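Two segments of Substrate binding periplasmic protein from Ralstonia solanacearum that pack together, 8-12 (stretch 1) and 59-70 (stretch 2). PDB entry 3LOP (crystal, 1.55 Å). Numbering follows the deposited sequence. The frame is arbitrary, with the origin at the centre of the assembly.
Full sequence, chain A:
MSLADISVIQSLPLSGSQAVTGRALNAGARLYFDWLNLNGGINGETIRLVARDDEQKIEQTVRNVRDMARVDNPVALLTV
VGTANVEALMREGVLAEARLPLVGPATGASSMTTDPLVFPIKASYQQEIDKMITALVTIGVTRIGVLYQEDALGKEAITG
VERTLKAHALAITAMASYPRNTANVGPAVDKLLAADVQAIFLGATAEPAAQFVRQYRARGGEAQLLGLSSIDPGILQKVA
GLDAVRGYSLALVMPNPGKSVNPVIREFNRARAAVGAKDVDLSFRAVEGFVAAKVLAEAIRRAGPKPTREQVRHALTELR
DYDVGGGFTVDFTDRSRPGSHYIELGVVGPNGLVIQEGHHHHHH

Stretch 1 (8-12) VIQSL
Stretch 2 (59-70) EQTVRNVRDMAR

Strand 8-12 lies against helix 59-70, the two running nearly antiparallel: their directions differ by 165° and the axes approach to 8.3 Å. Ile 9 pairs with Met 68 (CA to CA, 7.0 Å) and Ser 11 with Thr 61 (CA to CA, 6.1 Å). The strand is extended, with phi from -119 to -161° and psi from 120 to 170°, so its side chains alternate: Ile 9 and Ser 11 point toward the helix, Gln 10 and Leu 12 away. The helix keeps phi near -65° and psi near -40°, easing to -91/-36° at Arg 70, and carries i to i+4 bonds such as Asn 64 N to Gln 60 O at 2.8 Å.

Glu 59 (m) is exposed and makes a long salt bridge, OE1 to Arg 63 NH1, 3.8 Å. Gln 60 (chi1 t, chi2 p) points sideways; its NE2 donates to Asn 64 OD1 at 2.9 Å, while its OE1 accepts from Arg 63 NH2 at 2.7 Å. Thr 61 (m) points sideways, its CA 3.8 Å and its CG2 4.1 Å from Ser 11 OG. Val 62 (t) points away; Arg 63 (m, t, m) starts sideways and its end leads off from the strand.

Asn 64 (m, chi2 0°) points toward the strand and makes the sole hydrogen bond between the stretches, ND2 to Ser 11 OG, 3.2 Å and 154°; Ser 11 is t. Polar groups thus find partners in a buried setting. Val 65 (t) sets CG2 4.0 Å from Ser 11 CB, an apolar contact. Arg 66 (t, t, m), pointing away, and Asp 67 (m) suit the more open side of the helix.

Met 68, a selenomethionine (chi1 -93°, chi2 t, chi3 m), points toward the strand. Ile 9 CD1 (p, t) lies 3.7 Å from Met 68 CB, and Met 68 CE reaches 3.6 Å from the backbone Gln 10 O. Ala 69 points sideways; Arg 70 (m, t, t) is exposed, as suits its charge.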

ATOM      1  N   VAL A   8      15.015  -4.792 -12.273  1.00  4.65           N
ATOM      2  CA  VAL A   8      14.015  -3.975 -11.599  1.00  5.22           C
ATOM      3  C   VAL A   8      14.486  -3.898 -10.150  1.00  5.24           C
ATOM      4  O   VAL A   8      14.997  -4.881  -9.610  1.00  4.56           O
ATOM      5  CB  VAL A   8      12.619  -4.641 -11.654  1.00  6.22           C
ATOM      6  CG1 VAL A   8      11.610  -3.815 -10.866  1.00  8.09           C
ATOM      7  CG2 VAL A   8      12.169  -4.780 -13.102  1.00  6.83           C
ATOM      8  N   ILE A   9      14.335  -2.739  -9.519  1.00  4.20           N
ATOM      9  CA  ILE A   9      14.779  -2.602  -8.133  1.00  4.61           C
ATOM     10  C   ILE A   9      13.672  -2.247  -7.148  1.00  4.68           C
ATOM     11  O   ILE A   9      12.608  -1.761  -7.527  1.00  4.96           O
ATOM     12  CB  ILE A   9      15.902  -1.544  -8.000  1.00  5.24           C
ATOM     13  CG1 ILE A   9      15.405  -0.178  -8.474  1.00  5.41           C
ATOM     14  CG2 ILE A   9      17.125  -1.978  -8.804  1.00  6.94           C
ATOM     15  CD1 ILE A   9      16.380   0.953  -8.182  1.00  8.00           C
ATOM     16  N   GLN A  10      13.945  -2.512  -5.876  1.00  5.51           N
ATOM     17  CA  GLN A  10      13.019  -2.218  -4.790  1.00  5.02           C
ATOM     18  C   GLN A  10      13.805  -1.782  -3.566  1.00  5.36           C
ATOM     19  O   GLN A  10      14.840  -2.364  -3.248  1.00  5.47           O
ATOM     20  CB  GLN A  10      12.213  -3.454  -4.373  1.00  6.50           C
ATOM     21  CG  GLN A  10      11.049  -3.854  -5.249  1.00  8.45           C
ATOM     22  CD  GLN A  10      10.230  -4.951  -4.591  1.00  7.12           C
ATOM     23  OE1 GLN A  10      10.779  -5.949  -4.126  1.00  8.03           O
ATOM     24  NE2 GLN A  10       8.915  -4.771  -4.544  1.00  8.01           N
ATOM     25  N   SER A  11      13.318  -0.746  -2.892  1.00  4.17           N
ATOM     26  CA  SER A  11      13.919  -0.297  -1.644  1.00  2.58           C
ATOM     27  C   SER A  11      12.725  -0.321  -0.716  1.00  3.52           C
ATOM     28  O   SER A  11      11.722   0.338  -0.979  1.00  3.87           O
ATOM     29  CB  SER A  11      14.469   1.129  -1.732  1.00  2.48           C
ATOM     30  OG  SER A  11      15.042   1.501  -0.480  1.00  4.45           O
ATOM     31  N   LEU A  12      12.808  -1.108   0.346  1.00  2.60           N
ATOM     32  CA  LEU A  12      11.702  -1.189   1.278  1.00  3.60           C
ATOM     33  C   LEU A  12      12.164  -1.738   2.617  1.00  3.01           C
ATOM     34  O   LEU A  12      13.300  -2.200   2.754  1.00  2.64           O
ATOM     35  CB  LEU A  12      10.566  -2.039   0.684  1.00  7.02           C
ATOM     36  CG  LEU A  12      10.922  -3.159  -0.294  1.00  5.02           C
ATOM     37  CD1 LEU A  12      11.754  -4.212   0.417  1.00  7.28           C
ATOM     38  CD2 LEU A  12       9.653  -3.774  -0.872  1.00  7.35           C
ATOM     39  N   GLU A  59      16.333   8.718   4.707  1.00  6.05           N
ATOM     40  CA  GLU A  59      17.628   8.923   4.070  1.00  8.21           C
ATOM     41  C   GLU A  59      18.167   7.651   3.427  1.00  6.57           C
ATOM     42  O   GLU A  59      18.865   7.715   2.411  1.00  6.94           O
ATOM     43  CB  GLU A  59      18.652   9.447   5.081  1.00 11.93           C
ATOM     44  CG  GLU A  59      18.366  10.843   5.610  1.00 21.29           C
ATOM     45  CD  GLU A  59      19.510  11.389   6.447  1.00 25.84           C
ATOM     46  OE1 GLU A  59      20.626  11.534   5.904  1.00 30.18           O
ATOM     47  OE2 GLU A  59      19.296  11.673   7.646  1.00 28.77           O
ATOM     48  N   GLN A  60      17.851   6.500   4.013  1.00  5.48           N
ATOM     49  CA  GLN A  60      18.332   5.235   3.469  1.00  5.11           C
ATOM     50  C   GLN A  60      17.579   4.864   2.195  1.00  4.27           C
ATOM     51  O   GLN A  60      18.141   4.227   1.309  1.00  5.40           O
ATOM     52  CB  GLN A  60      18.206   4.116   4.504  1.00  4.42           C
ATOM     53  CG  GLN A  60      19.035   2.884   4.158  1.00  5.47           C
ATOM     54  CD  GLN A  60      20.518   3.202   4.006  1.00  6.49           C
ATOM     55  OE1 GLN A  60      21.152   3.714   4.930  1.00  9.44           O
ATOM     56  NE2 GLN A  60      21.075   2.900   2.838  1.00  6.28           N
ATOM     57  N   THR A  61      16.312   5.260   2.094  1.00  3.99           N
ATOM     58  CA  THR A  61      15.550   4.973   0.882  1.00  3.06           C
ATOM     59  C   THR A  61      16.228   5.742  -0.251  1.00  3.88           C
ATOM     60  O   THR A  61      16.460   5.208  -1.339  1.00  3.84           O
ATOM     61  CB  THR A  61      14.080   5.445   0.998  1.00  3.42           C
ATOM     62  OG1 THR A  61      13.427   4.739   2.062  1.00  3.93           O
ATOM     63  CG2 THR A  61      13.331   5.190  -0.311  1.00  4.19           C
ATOM     64  N   VAL A  62      16.549   7.004   0.024  1.00  4.28           N
ATOM     65  CA  VAL A  62      17.211   7.857  -0.955  1.00  4.44           C
ATOM     66  C   VAL A  62      18.544   7.250  -1.387  1.00  4.92           C
ATOM     67  O   VAL A  62      18.811   7.119  -2.580  1.00  5.67           O
ATOM     68  CB  VAL A  62      17.456   9.273  -0.384  1.00  4.88           C
ATOM     69  CG1 VAL A  62      18.381  10.060  -1.298  1.00  6.21           C
ATOM     70  CG2 VAL A  62      16.128  10.007  -0.231  1.00  4.65           C
ATOM     71  N   ARG A  63      19.376   6.870  -0.422  1.00  4.33           N
ATOM     72  CA  ARG A  63      20.670   6.286  -0.754  1.00  5.61           C
ATOM     73  C   ARG A  63      20.524   4.977  -1.524  1.00  4.90           C
ATOM     74  O   ARG A  63      21.226   4.749  -2.511  1.00  5.86           O
ATOM     75  CB  ARG A  63      21.507   6.057   0.514  1.00  8.00           C
ATOM     76  CG  ARG A  63      22.043   7.342   1.139  1.00 13.05           C
ATOM     77  CD  ARG A  63      23.168   7.057   2.129  1.00 17.84           C
ATOM     78  NE  ARG A  63      22.703   6.396   3.343  1.00 21.52           N
ATOM     79  CZ  ARG A  63      22.039   7.004   4.320  1.00 24.26           C
ATOM     80  NH1 ARG A  63      21.761   8.298   4.232  1.00 26.03           N
ATOM     81  NH2 ARG A  63      21.652   6.318   5.389  1.00 25.02           N
ATOM     82  N   ASN A  64      19.611   4.120  -1.076  1.00  4.10           N
ATOM     83  CA  ASN A  64      19.389   2.840  -1.739  1.00  4.51           C
ATOM     84  C   ASN A  64      19.021   3.005  -3.206  1.00  3.94           C
ATOM     85  O   ASN A  64      19.626   2.384  -4.080  1.00  4.88           O
ATOM     86  CB  ASN A  64      18.268   2.061  -1.049  1.00  3.00           C
ATOM     87  CG  ASN A  64      18.720   1.374   0.220  1.00  4.00           C
ATOM     88  OD1 ASN A  64      19.883   1.459   0.619  1.00  5.30           O
ATOM     89  ND2 ASN A  64      17.794   0.680   0.861  1.00  2.48           N
ATOM     90  N   VAL A  65      18.029   3.846  -3.479  1.00  3.80           N
ATOM     91  CA  VAL A  65      17.594   4.041  -4.853  1.00  4.42           C
ATOM     92  C   VAL A  65      18.689   4.624  -5.738  1.00  4.47           C
ATOM     93  O   VAL A  65      18.905   4.151  -6.848  1.00  5.47           O
ATOM     94  CB  VAL A  65      16.331   4.924  -4.917  1.00  4.01           C
ATOM     95  CG1 VAL A  65      15.951   5.192  -6.374  1.00  4.51           C
ATOM     96  CG2 VAL A  65      15.180   4.213  -4.207  1.00  5.16           C
ATOM     97  N   ARG A  66      19.392   5.639  -5.246  1.00  4.43           N
ATOM     98  CA  ARG A  66      20.466   6.239  -6.030  1.00  5.55           C
ATOM     99  C   ARG A  66      21.552   5.201  -6.318  1.00  7.09           C
ATOM    100  O   ARG A  66      22.003   5.069  -7.456  1.00  6.85           O
ATOM    101  CB  ARG A  66      21.071   7.437  -5.294  1.00  7.91           C
ATOM    102  CG  ARG A  66      22.271   8.038  -6.008  1.00 10.08           C
ATOM    103  CD  ARG A  66      22.675   9.380  -5.423  1.00 11.78           C
ATOM    104  NE  ARG A  66      21.765  10.447  -5.831  1.00 14.62           N
ATOM    105  CZ  ARG A  66      21.064  11.198  -4.989  1.00 15.62           C
ATOM    106  NH1 ARG A  66      21.164  11.002  -3.681  1.00 17.39           N
ATOM    107  NH2 ARG A  66      20.268  12.151  -5.455  1.00 18.17           N
ATOM    108  N   ASP A  67      21.967   4.466  -5.289  1.00  6.72           N
ATOM    109  CA  ASP A  67      22.994   3.441  -5.463  1.00  8.54           C
ATOM    110  C   ASP A  67      22.562   2.352  -6.443  1.00  7.99           C
ATOM    111  O   ASP A  67      23.305   2.008  -7.365  1.00  8.28           O
ATOM    112  CB  ASP A  67      23.341   2.776  -4.122  1.00  9.86           C
ATOM    113  CG  ASP A  67      24.036   3.709  -3.157  1.00 16.96           C
ATOM    114  OD1 ASP A  67      24.713   4.657  -3.605  1.00 19.93           O
ATOM    115  OD2 ASP A  67      23.917   3.485  -1.925  1.00 20.09           O
HETATM  116  N   MSE A  68      21.367   1.802  -6.254  1.00  6.02           N
HETATM  117  CA  MSE A  68      20.890   0.748  -7.136  1.00  6.78           C
HETATM  118  C   MSE A  68      20.651   1.222  -8.576  1.00  6.62           C
HETATM  119  O   MSE A  68      20.860   0.469  -9.527  1.00  5.79           O
HETATM  120  CB  MSE A  68      19.613   0.086  -6.563  1.00  9.59           C
HETATM  121  CG  MSE A  68      19.896  -1.179  -5.690  1.00  9.60           C
HETATM  122 SE   MSE A  68      18.360  -2.086  -4.941  1.00 21.46          SE
HETATM  123  CE  MSE A  68      17.871  -0.590  -4.102  1.00  1.00           C
ATOM    124  N   ALA A  69      20.231   2.471  -8.739  1.00  6.46           N
ATOM    125  CA  ALA A  69      19.978   3.001 -10.076  1.00  8.64           C
ATOM    126  C   ALA A  69      21.261   3.082 -10.892  1.00 11.01           C
ATOM    127  O   ALA A  69      21.236   3.022 -12.120  1.00 12.62           O
ATOM    128  CB  ALA A  69      19.339   4.380  -9.984  1.00  9.23           C
ATOM    129  N   ARG A  70      22.386   3.215 -10.200  1.00  9.48           N
ATOM    130  CA  ARG A  70      23.676   3.331 -10.866  1.00 11.02           C
ATOM    131  C   ARG A  70      24.389   2.008 -11.102  1.00 11.63           C
ATOM    132  O   ARG A  70      25.046   1.826 -12.127  1.00 13.55           O
ATOM    133  CB  ARG A  70      24.581   4.257 -10.058  1.00 12.14           C
ATOM    134  CG  ARG A  70      24.030   5.662  -9.931  1.00 12.13           C
ATOM    135  CD  ARG A  70      24.956   6.560  -9.141  1.00 12.54           C
ATOM    136  NE  ARG A  70      24.441   7.923  -9.077  1.00 13.01           N
ATOM    137  CZ  ARG A  70      25.102   8.949  -8.555  1.00 14.35           C
ATOM    138  NH1 ARG A  70      26.315   8.770  -8.046  1.00 15.37           N
ATOM    139  NH2 ARG A  70      24.554  10.155  -8.553  1.00 15.61           N
TER